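PDB 3NKG: DUF5625 domain-containing protein, which is of unknown function but belongs to a family grouped with the galactose-binding-like beta-sandwich domains, so a ligand-binding role is possible but unproven. Local coordinates for residues Pro6-Ile11 and Val163-Tyr168; Ser31-Gln37 and Thr132-Ile138; Trp55-Asn61 and Tyr91-Thr96. All coordinates share one frame; numbering follows the deposited sequence.

Interaction 1: residues Pro6-Ile11 and Val163-Tyr168; sequences PISIPI and VDFTIY
The F165 ring meets I9 at its edge. The tip methyl CD1 of I9 lies near the ring plane, 4.0 Å from F165 CD2, and the two side chains run side by side on one face of the sheet. F165 holds CG opposite its own backbone N (chi1 174°), which carries the ring alongside I9. Its CB, placed by the backbone, lies 4.1 Å from I11 CG2. The Y168 ring turns away from P6, which touches only its CB, and meets the H33 ring with the planes at about 60°.

The backbones pair antiparallel. I7 and I167 exchange two hydrogen bonds, and so do I9 and F165; I9 N to F165 O is short at 2.6 Å. At the I11 end, I11 N still bonds to V163 O, but water 2 bridges I11 O and V163 N.

The other face is largely polar, with P10 beside D164. S8 OG lies 2.6 Å from T166 OG1; T166 OG1 is hydrogen-bonded to Q37 OE1 of the next strand. Water 1 joins S8 OG to D164 OD2. D164 OD1 lies 3.6 Å from P10 CA.

Strand 7-11 is an outer strand of its four-stranded sheet, and strand 163-169 separates it from strand 30-38. The face with I7, I9, F165 and I167 packs on V20 and V24 of strand 18-26 and on F147 and I149 of strand 143-151. These strands belong to the second sheet, as in a beta sandwich.

Interaction 2: residues Ser31-Gln37 and Thr132-Ile138; sequences SYHLILQ and TRDITTI
L34 O is gripped by two backbone N-H groups from consecutive residues. I135 N donates at 3.0 Å, in the carbonyl plane. T136 N adds a weak bond at 3.3 Å. Two residues thus face one, which defines a classic beta bulge. I135 takes helix-like backbone angles here (-95°/-62°), and the register shifts by one residue.

Antiparallel pairing is regular on both sides of the bulge. L36 and R133 exchange two hydrogen bonds, as do Y32 and I138. L34 N also donates to T136 O at 2.8 Å.

H33 and T137 lie side by side on one face. T137 OG1 sits in the plane of the imidazole at its edge, 2.9 Å from ND1. Either atom could be the donor. Close by on this face, I35 CG2 packs 3.3 Å from D134 OD1, while D134 OD2 is bonded to the backbone N of S128. At the far end, T132 CG2 runs alongside Q37 CG.

The opposite face is mostly apolar. T136 turns its methyl CG2 to L34 CD1, at 3.7 Å, with OG1 set opposite the backbone N (chi1 -167°). I135 reaches obliquely to L36, its CD1 3.9 Å from L36 CG. R133 leads away from this strand pair. Its guanidinium group is held by the carbonyls of L58, T96 and G125.

The chemistry divides only partly by face: I35 is a buried aliphatic among H33, D134 and T137, and R133 starts from the apolar face. Strands 98-107 and 113-123 of the second sheet cover L34 and I135. The R133 guanidinium is satisfied by carbonyl oxygens, which would probably favour its positive charge. The histidine-threonine bond would help fix the rotation of the H33 ring, whatever its protonation.

Interaction 3: residues Trp55-Asn61 and Tyr91-Thr96; sequences WKFLGFN and YDCDGT
Y91 and F60 cross at about a right angle. The hydroxyl of Y91 lies in the F60 ring plane at its edge, and F60 CD1 meets Y91 CE2 at 3.8 Å. The same hydroxyl donates to K56 O, at 2.6 Å. It comes in the carbonyl plane, on a lone pair, with an angle of 124° at the oxygen. With CG opposite the backbone N (chi1 -178°), the Y91 ring extends toward the helix end and brings its hydroxyl to K56 O. Water 3 also donates to K56 O and links it to T96 OG1.

T96 approaches F57 from over a ring face. Its CB is 4.0 Å from the ring centroid, a CH-pi contact, and T96 N bonds to F57 O. N61 and D94 meet with amide and carboxylate planes 81° apart. ND2 donates within its own amide plane, but reaches OD1 from above the carboxylate, at 2.9 Å. Y63 OH also bonds to this OD1.

C93 O receives both F60 N and N61 N just past the helix end. C93 lies in a type I turn from D92 to G95, and D92 OD1 forms an Asx turn with D94 N. G59 and G95 bring their CA atoms within 3.5 Å, too close for a side chain on either.

The contact joins the end of helix 49-58 to the loop before strand 98-107. A79 and L83 of helix 76-83 pack on F60, while F38 of strand 30-38 touches F57 and L58.

Interactions 1 and 2 belong to one four-stranded sheet, in which strands 163-169 and 30-38 are neighbours. Their centres are about 9 Å apart, and I167 packs on L34 between them. Interaction 1 holds one outer strand, with a partly solvent-bridged polar face. Interaction 2 holds the other; none of its residues is fully exposed, and it has a bulge. Interaction 3 lies farther from the chain centre, yet none of the residues that touch across it is fully exposed. It joins a helix end to a loop, using scattered polar bonds, some sharing one carbonyl, and ring contacts instead of strand pairing. R133 links interactions 2 and 3, whereas interactions 1 and 3 do not touch.

Interaction 1: residues Pro6-Ile11 and Val163-Tyr168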
loop_
_atom_site.group_PDB
_atom_site.type_symbol
_atom_site.label_atom_id
_atom_site.label_comp_id
_atom_site.label_asym_id
_atom_site.label_seq_id
_atom_site.Cartn_x
_atom_site.Cartn_y
_atom_site.Cartn_z
ATOM N N PRO A 6 -5.441 8.693 11.141
ATOM C CA PRO A 6 -4.680 7.616 10.487
ATOM C C PRO A 6 -3.342 7.368 11.175
ATOM O O PRO A 6 -2.811 8.249 11.852
ATOM C CB PRO A 6 -4.432 8.149 9.074
ATOM C CG PRO A 6 -5.328 9.344 8.919
ATOM C CD PRO A 6 -5.584 9.882 10.283
ATOM N N ILE A 7 -2.824 6.159 11.008
ATOM C CA ILE A 7 -1.535 5.766 11.551
ATOM C C ILE A 7 -0.634 5.416 10.380
ATOM O O ILE A 7 -1.043 4.662 9.497
ATOM C CB ILE A 7 -1.698 4.531 12.426
ATOM C CG1 ILE A 7 -2.567 4.878 13.637
ATOM C CG2 ILE A 7 -0.351 4.005 12.862
ATOM C CD1 ILE A 7 -3.083 3.666 14.351
ATOM N N SER A 8 0.576 5.973 10.354
ATOM C CA SER A 8 1.525 5.681 9.270
ATOM C C SER A 8 2.820 5.071 9.785
ATOM O O SER A 8 3.378 5.515 10.776
ATOM C CB SER A 8 1.837 6.928 8.445
ATOM O OG SER A 8 0.779 7.250 7.545
ATOM N N ILE A 9 3.297 4.043 9.091
ATOM C CA ILE A 9 4.498 3.331 9.473
ATOM C C ILE A 9 5.456 3.359 8.275
ATOM O O ILE A 9 5.155 2.781 7.233
ATOM C CB ILE A 9 4.133 1.877 9.861
ATOM C CG1 ILE A 9 3.223 1.860 11.090
ATOM C CG2 ILE A 9 5.365 1.001 10.108
ATOM C CD1 ILE A 9 2.602 0.498 11.358
ATOM N N PRO A 10 6.597 4.053 8.409
ATOM C CA PRO A 10 7.530 4.105 7.285
ATOM C C PRO A 10 8.085 2.733 6.988
ATOM O O PRO A 10 8.484 2.028 7.908
ATOM C CB PRO A 10 8.647 5.030 7.790
ATOM C CG PRO A 10 7.965 5.916 8.784
ATOM C CD PRO A 10 6.996 4.973 9.489
ATOM N N ILE A 11 8.097 2.352 5.713
ATOM C CA ILE A 11 8.722 1.100 5.313
ATOM C C ILE A 11 9.684 1.301 4.133
ATOM O O ILE A 11 9.616 2.311 3.419
ATOM C CB ILE A 11 7.684 0.055 4.942
ATOM C CG1 ILE A 11 6.874 0.529 3.740
ATOM C CG2 ILE A 11 6.762 -0.199 6.130
ATOM C CD1 ILE A 11 5.949 -0.538 3.226
ATOM N N VAL A 163 8.123 5.591 1.591
ATOM C CA VAL A 163 6.848 4.901 1.457
ATOM C C VAL A 163 6.291 4.664 2.877
ATOM O O VAL A 163 7.037 4.260 3.771
ATOM C CB VAL A 163 7.042 3.541 0.773
ATOM C CG1 VAL A 163 5.744 2.746 0.793
ATOM C CG2 VAL A 163 7.590 3.710 -0.647
ATOM N N ASP A 164 5.002 4.942 3.081
ATOM C CA ASP A 164 4.336 4.694 4.364
ATOM C C ASP A 164 3.346 3.544 4.225
ATOM O O ASP A 164 2.554 3.506 3.274
ATOM C CB ASP A 164 3.537 5.924 4.810
ATOM C CG ASP A 164 4.415 7.033 5.338
ATOM O OD1 ASP A 164 5.465 6.730 5.941
ATOM O OD2 ASP A 164 4.048 8.209 5.165
ATOM N N PHE A 165 3.406 2.598 5.147
ATOM C CA PHE A 165 2.266 1.722 5.398
ATOM C C PHE A 165 1.281 2.494 6.276
ATOM O O PHE A 165 1.642 2.996 7.348
ATOM C CB PHE A 165 2.713 0.435 6.080
ATOM C CG PHE A 165 1.586 -0.451 6.502
ATOM C CD1 PHE A 165 1.023 -1.354 5.608
ATOM C CD2 PHE A 165 1.108 -0.411 7.789
ATOM C CE1 PHE A 165 -0.021 -2.181 5.997
ATOM C CE2 PHE A 165 0.053 -1.246 8.186
ATOM C CZ PHE A 165 -0.507 -2.119 7.286
ATOM N N THR A 166 0.037 2.595 5.823
ATOM C CA THR A 166 -0.948 3.432 6.509
ATOM C C THR A 166 -2.265 2.708 6.825
ATOM O O THR A 166 -2.805 1.982 5.986
ATOM C CB THR A 166 -1.204 4.711 5.714
ATOM O OG1 THR A 166 -0.029 5.516 5.759
ATOM C CG2 THR A 166 -2.359 5.513 6.305
ATOM N N ILE A 167 -2.757 2.902 8.049
ATOM C CA ILE A 167 -4.064 2.384 8.467
ATOM C C ILE A 167 -4.993 3.559 8.687
ATOM O O ILE A 167 -4.702 4.461 9.493
ATOM C CB ILE A 167 -3.955 1.579 9.783
ATOM C CG1 ILE A 167 -2.874 0.514 9.664
ATOM C CG2 ILE A 167 -5.301 0.908 10.165
ATOM C CD1 ILE A 167 -2.248 0.129 10.972
ATOM N N TYR A 168 -6.102 3.589 7.963
ATOM C CA TYR A 168 -7.101 4.608 8.260
ATOM C C TYR A 168 -8.528 4.054 8.195
ATOM O O TYR A 168 -8.801 3.047 7.532
ATOM C CB TYR A 168 -6.913 5.862 7.386
ATOM C CG TYR A 168 -7.305 5.679 5.937
ATOM C CD1 TYR A 168 -8.500 6.187 5.456
ATOM C CD2 TYR A 168 -6.480 5.003 5.051
ATOM C CE1 TYR A 168 -8.873 6.022 4.119
ATOM C CE2 TYR A 168 -6.847 4.824 3.722
ATOM C CZ TYR A 168 -8.043 5.341 3.262
ATOM O OH TYR A 168 -8.414 5.167 1.939
HETATM O O HOH W 1 1.779 9.158 5.375
HETATM O O HOH W 2 9.785 5.244 3.933
#

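Interaction 2: residues Ser31-Gln37 and Thr132-Ile138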
loop_
_atom_site.group_PDB
_atom_site.type_symbol
_atom_site.label_atom_id
_atom_site.label_comp_id
_atom_site.label_asym_id
_atom_site.label_seq_id
_atom_site.Cartn_x
_atom_site.Cartn_y
_atom_site.Cartn_z
ATOM N N SER A 31 -14.228 -0.949 10.243
ATOM C CA SER A 31 -13.343 -1.500 9.229
ATOM C C SER A 31 -12.307 -0.439 8.891
ATOM O O SER A 31 -12.592 0.773 8.997
ATOM C CB SER A 31 -14.098 -1.949 7.965
ATOM O OG SER A 31 -14.803 -0.880 7.355
ATOM N N TYR A 32 -11.121 -0.907 8.506
ATOM C CA TYR A 32 -9.965 -0.046 8.265
ATOM C C TYR A 32 -9.266 -0.417 6.994
ATOM O O TYR A 32 -8.995 -1.585 6.738
ATOM C CB TYR A 32 -8.934 -0.164 9.389
ATOM C CG TYR A 32 -9.423 0.429 10.666
ATOM C CD1 TYR A 32 -10.289 -0.277 11.493
ATOM C CD2 TYR A 32 -9.058 1.721 11.033
ATOM C CE1 TYR A 32 -10.769 0.293 12.683
ATOM C CE2 TYR A 32 -9.516 2.284 12.197
ATOM C CZ TYR A 32 -10.381 1.572 13.022
ATOM O OH TYR A 32 -10.832 2.152 14.191
ATOM N N HIS A 33 -8.915 0.595 6.219
ATOM C CA HIS A 33 -8.104 0.376 5.042
ATOM C C HIS A 33 -6.637 0.294 5.422
ATOM O O HIS A 33 -6.157 1.094 6.238
ATOM C CB HIS A 33 -8.277 1.536 4.058
ATOM C CG HIS A 33 -9.671 1.693 3.554
ATOM N ND1 HIS A 33 -10.413 0.628 3.083
ATOM C CD2 HIS A 33 -10.462 2.787 3.447
ATOM C CE1 HIS A 33 -11.605 1.061 2.710
ATOM N NE2 HIS A 33 -11.663 2.366 2.927
ATOM N N LEU A 34 -5.934 -0.650 4.793
ATOM C CA LEU A 34 -4.484 -0.764 4.879
ATOM C C LEU A 34 -3.931 -0.434 3.500
ATOM O O LEU A 34 -4.334 -1.045 2.518
ATOM C CB LEU A 34 -4.071 -2.189 5.233
ATOM C CG LEU A 34 -4.704 -2.835 6.458
ATOM C CD1 LEU A 34 -3.936 -4.087 6.815
ATOM C CD2 LEU A 34 -4.702 -1.872 7.626
ATOM N N ILE A 35 -3.021 0.536 3.419
ATOM C CA ILE A 35 -2.555 0.997 2.107
ATOM C C ILE A 35 -1.088 1.349 2.163
ATOM O O ILE A 35 -0.508 1.486 3.249
ATOM C CB ILE A 35 -3.308 2.277 1.646
ATOM C CG1 ILE A 35 -2.837 3.482 2.449
ATOM C CG2 ILE A 35 -4.853 2.110 1.762
ATOM C CD1 ILE A 35 -3.542 4.778 2.112
ATOM N N LEU A 36 -0.481 1.503 0.993
ATOM C CA LEU A 36 0.849 2.071 0.925
ATOM C C LEU A 36 0.736 3.435 0.280
ATOM O O LEU A 36 0.058 3.585 -0.755
ATOM C CB LEU A 36 1.773 1.181 0.066
ATOM C CG LEU A 36 1.923 -0.257 0.541
ATOM C CD1 LEU A 36 2.764 -1.020 -0.456
ATOM C CD2 LEU A 36 2.536 -0.292 1.917
ATOM N N GLN A 37 1.425 4.420 0.851
ATOM C CA GLN A 37 1.475 5.771 0.295
ATOM C C GLN A 37 2.896 6.115 -0.107
ATOM O O GLN A 37 3.816 6.042 0.727
ATOM C CB GLN A 37 1.011 6.799 1.327
ATOM C CG GLN A 37 -0.412 6.603 1.818
ATOM C CD GLN A 37 -0.833 7.696 2.788
ATOM O OE1 GLN A 37 -0.358 7.756 3.925
ATOM N NE2 GLN A 37 -1.711 8.577 2.332
ATOM N N THR A 132 -1.152 6.092 -4.199
ATOM C CA THR A 132 -1.343 5.049 -3.197
ATOM C C THR A 132 -1.532 3.691 -3.853
ATOM O O THR A 132 -1.943 3.566 -5.018
ATOM C CB THR A 132 -2.601 5.301 -2.294
ATOM O OG1 THR A 132 -3.778 5.212 -3.096
ATOM C CG2 THR A 132 -2.550 6.661 -1.626
ATOM N N ARG A 133 -1.237 2.660 -3.091
ATOM C CA ARG A 133 -1.658 1.336 -3.495
ATOM C C ARG A 133 -2.471 0.734 -2.342
ATOM O O ARG A 133 -2.018 0.727 -1.191
ATOM C CB ARG A 133 -0.477 0.454 -3.838
ATOM C CG ARG A 133 -0.960 -0.970 -4.023
ATOM C CD ARG A 133 0.009 -1.807 -4.682
ATOM N NE ARG A 133 0.238 -1.479 -6.095
ATOM C CZ ARG A 133 1.273 -1.979 -6.756
ATOM N NH1 ARG A 133 2.128 -2.773 -6.095
ATOM N NH2 ARG A 133 1.476 -1.684 -8.040
ATOM N N ASP A 134 -3.688 0.297 -2.656
ATOM C CA ASP A 134 -4.612 -0.270 -1.683
ATOM C C ASP A 134 -4.254 -1.748 -1.479
ATOM O O ASP A 134 -4.144 -2.499 -2.449
ATOM C CB ASP A 134 -6.052 -0.107 -2.182
ATOM C CG ASP A 134 -6.576 1.348 -2.043
ATOM O OD1 ASP A 134 -5.897 2.160 -1.378
ATOM O OD2 ASP A 134 -7.659 1.683 -2.591
ATOM N N ILE A 135 -4.036 -2.158 -0.229
ATOM C CA ILE A 135 -3.689 -3.549 0.070
ATOM C C ILE A 135 -4.933 -4.353 0.447
ATOM O O ILE A 135 -5.294 -5.340 -0.217
ATOM C CB ILE A 135 -2.696 -3.669 1.244
ATOM C CG1 ILE A 135 -1.399 -2.911 0.987
ATOM C CG2 ILE A 135 -2.370 -5.118 1.521
ATOM C CD1 ILE A 135 -0.623 -2.587 2.270
ATOM N N THR A 136 -5.587 -3.945 1.529
ATOM C CA THR A 136 -6.783 -4.651 1.982
ATOM C C THR A 136 -7.609 -3.766 2.934
ATOM O O THR A 136 -7.176 -2.680 3.338
ATOM C CB THR A 136 -6.420 -6.023 2.657
ATOM O OG1 THR A 136 -7.598 -6.828 2.825
ATOM C CG2 THR A 136 -5.744 -5.814 4.021
ATOM N N THR A 137 -8.813 -4.229 3.238
ATOM C CA THR A 137 -9.666 -3.606 4.251
ATOM C C THR A 137 -9.980 -4.677 5.289
ATOM O O THR A 137 -10.363 -5.794 4.929
ATOM C CB THR A 137 -10.973 -3.120 3.619
ATOM O OG1 THR A 137 -10.679 -2.218 2.546
ATOM C CG2 THR A 137 -11.859 -2.407 4.654
ATOM N N ILE A 138 -9.826 -4.347 6.568
ATOM C CA ILE A 138 -9.984 -5.328 7.632
ATOM C C ILE A 138 -10.842 -4.765 8.787
ATOM O O ILE A 138 -10.684 -3.597 9.196
ATOM C CB ILE A 138 -8.606 -5.770 8.180
ATOM C CG1 ILE A 138 -8.764 -6.817 9.285
ATOM C CG2 ILE A 138 -7.861 -4.583 8.742
ATOM C CD1 ILE A 138 -7.420 -7.246 9.896
#

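Interaction 3: residues Trp55-Asn61 and Tyr91-Thr96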
loop_
_atom_site.group_PDB
_atom_site.type_symbol
_atom_site.label_atom_id
_atom_site.label_comp_id
_atom_site.label_asym_id
_atom_site.label_seq_id
_atom_site.Cartn_x
_atom_site.Cartn_y
_atom_site.Cartn_z
ATOM N N TRP A 55 3.584 6.638 -10.926
ATOM C CA TRP A 55 2.418 6.115 -11.611
ATOM C C TRP A 55 2.758 4.817 -12.373
ATOM O O TRP A 55 2.061 3.814 -12.289
ATOM C CB TRP A 55 1.918 7.144 -12.603
ATOM C CG TRP A 55 0.505 6.980 -12.927
ATOM C CD1 TRP A 55 -0.289 5.902 -12.649
ATOM C CD2 TRP A 55 -0.324 7.936 -13.594
ATOM N NE1 TRP A 55 -1.573 6.135 -13.105
ATOM C CE2 TRP A 55 -1.615 7.373 -13.692
ATOM C CE3 TRP A 55 -0.090 9.207 -14.139
ATOM C CZ2 TRP A 55 -2.671 8.045 -14.299
ATOM C CZ3 TRP A 55 -1.139 9.871 -14.733
ATOM C CH2 TRP A 55 -2.414 9.286 -14.816
ATOM N N LYS A 56 3.846 4.842 -13.118
ATOM C CA LYS A 56 4.252 3.663 -13.876
ATOM C C LYS A 56 4.386 2.424 -12.968
ATOM O O LYS A 56 3.869 1.334 -13.279
ATOM C CB LYS A 56 5.570 3.937 -14.605
ATOM C CG LYS A 56 6.182 2.678 -15.239
ATOM C CD LYS A 56 7.464 3.048 -16.005
ATOM C CE LYS A 56 8.451 1.892 -16.076
ATOM N NZ LYS A 56 9.716 2.357 -16.735
ATOM N N PHE A 57 5.078 2.609 -11.843
ATOM C CA PHE A 57 5.292 1.543 -10.843
ATOM C C PHE A 57 3.953 1.032 -10.253
ATOM O O PHE A 57 3.748 -0.171 -10.103
ATOM C CB PHE A 57 6.194 2.090 -9.708
ATOM C CG PHE A 57 6.600 1.058 -8.694
ATOM C CD1 PHE A 57 5.838 0.835 -7.559
ATOM C CD2 PHE A 57 7.751 0.293 -8.887
ATOM C CE1 PHE A 57 6.217 -0.138 -6.607
ATOM C CE2 PHE A 57 8.140 -0.678 -7.955
ATOM C CZ PHE A 57 7.368 -0.895 -6.805
ATOM N N LEU A 58 3.074 1.956 -9.857
ATOM C CA LEU A 58 1.765 1.589 -9.282
ATOM C C LEU A 58 0.839 0.849 -10.261
ATOM O O LEU A 58 0.117 -0.076 -9.867
ATOM C CB LEU A 58 1.039 2.843 -8.756
ATOM C CG LEU A 58 1.647 3.492 -7.501
ATOM C CD1 LEU A 58 0.930 4.791 -7.101
ATOM C CD2 LEU A 58 1.629 2.476 -6.363
ATOM N N GLY A 59 0.835 1.269 -11.524
ATOM C CA GLY A 59 -0.116 0.746 -12.490
ATOM C C GLY A 59 -1.322 1.666 -12.662
ATOM O O GLY A 59 -1.408 2.702 -12.006
ATOM N N PHE A 60 -2.258 1.266 -13.525
ATOM C CA PHE A 60 -3.454 2.049 -13.844
ATOM C C PHE A 60 -4.780 1.385 -13.447
ATOM O O PHE A 60 -5.780 2.061 -13.271
ATOM C CB PHE A 60 -3.462 2.336 -15.355
ATOM C CG PHE A 60 -2.425 3.332 -15.769
ATOM C CD1 PHE A 60 -1.079 2.979 -15.809
ATOM C CD2 PHE A 60 -2.785 4.621 -16.106
ATOM C CE1 PHE A 60 -0.114 3.896 -16.179
ATOM C CE2 PHE A 60 -1.815 5.558 -16.490
ATOM C CZ PHE A 60 -0.482 5.197 -16.518
ATOM N N ASN A 61 -4.791 0.055 -13.384
ATOM C CA ASN A 61 -5.970 -0.696 -12.967
ATOM C C ASN A 61 -6.250 -0.480 -11.481
ATOM O O ASN A 61 -5.315 -0.257 -10.699
ATOM C CB ASN A 61 -5.749 -2.203 -13.243
ATOM C CG ASN A 61 -5.768 -2.524 -14.744
ATOM O OD1 ASN A 61 -6.350 -1.777 -15.521
ATOM N ND2 ASN A 61 -5.116 -3.620 -15.147
ATOM N N TYR A 91 4.105 -3.420 -21.204
ATOM C CA TYR A 91 3.677 -2.833 -19.939
ATOM C C TYR A 91 2.363 -3.462 -19.485
ATOM O O TYR A 91 1.419 -3.557 -20.275
ATOM C CB TYR A 91 3.481 -1.295 -20.055
ATOM C CG TYR A 91 3.073 -0.640 -18.732
ATOM C CD1 TYR A 91 3.974 -0.577 -17.669
ATOM C CD2 TYR A 91 1.780 -0.145 -18.530
ATOM C CE1 TYR A 91 3.616 -0.005 -16.442
ATOM C CE2 TYR A 91 1.397 0.435 -17.289
ATOM C CZ TYR A 91 2.329 0.504 -16.258
ATOM O OH TYR A 91 1.993 1.065 -15.042
ATOM N N ASP A 92 2.310 -3.842 -18.205
ATOM C CA ASP A 92 1.125 -4.405 -17.549
ATOM C C ASP A 92 0.441 -3.346 -16.685
ATOM O O ASP A 92 1.022 -2.874 -15.701
ATOM C CB ASP A 92 1.569 -5.572 -16.648
ATOM C CG ASP A 92 0.389 -6.407 -16.114
ATOM O OD1 ASP A 92 -0.656 -5.840 -15.757
ATOM O OD2 ASP A 92 0.512 -7.650 -16.052
ATOM N N CYS A 93 -0.791 -2.975 -17.028
ATOM C CA CYS A 93 -1.531 -1.953 -16.259
ATOM C C CYS A 93 -1.860 -2.289 -14.802
ATOM O O CYS A 93 -2.271 -1.418 -14.038
ATOM C CB CYS A 93 -2.767 -1.474 -17.015
ATOM S SG CYS A 93 -2.207 -0.503 -18.445
ATOM N N ASP A 94 -1.627 -3.532 -14.403
ATOM C CA ASP A 94 -1.672 -3.856 -12.990
ATOM C C ASP A 94 -0.500 -3.241 -12.205
ATOM O O ASP A 94 -0.529 -3.237 -11.001
ATOM C CB ASP A 94 -1.730 -5.374 -12.767
ATOM C CG ASP A 94 -3.161 -5.924 -12.838
ATOM O OD1 ASP A 94 -4.129 -5.121 -12.897
ATOM O OD2 ASP A 94 -3.316 -7.162 -12.821
ATOM N N GLY A 95 0.520 -2.731 -12.894
ATOM C CA GLY A 95 1.686 -2.194 -12.224
ATOM C C GLY A 95 2.658 -3.255 -11.722
ATOM O O GLY A 95 2.530 -4.439 -12.028
ATOM N N THR A 96 3.644 -2.828 -10.942
ATOM C CA THR A 96 4.614 -3.752 -10.386
ATOM C C THR A 96 4.031 -4.430 -9.161
ATOM O O THR A 96 3.564 -3.769 -8.237
ATOM C CB THR A 96 5.902 -3.032 -10.003
ATOM O OG1 THR A 96 6.507 -2.525 -11.186
ATOM C CG2 THR A 96 6.885 -3.993 -9.310
HETATM O O HOH W 3 5.247 -1.274 -13.308
#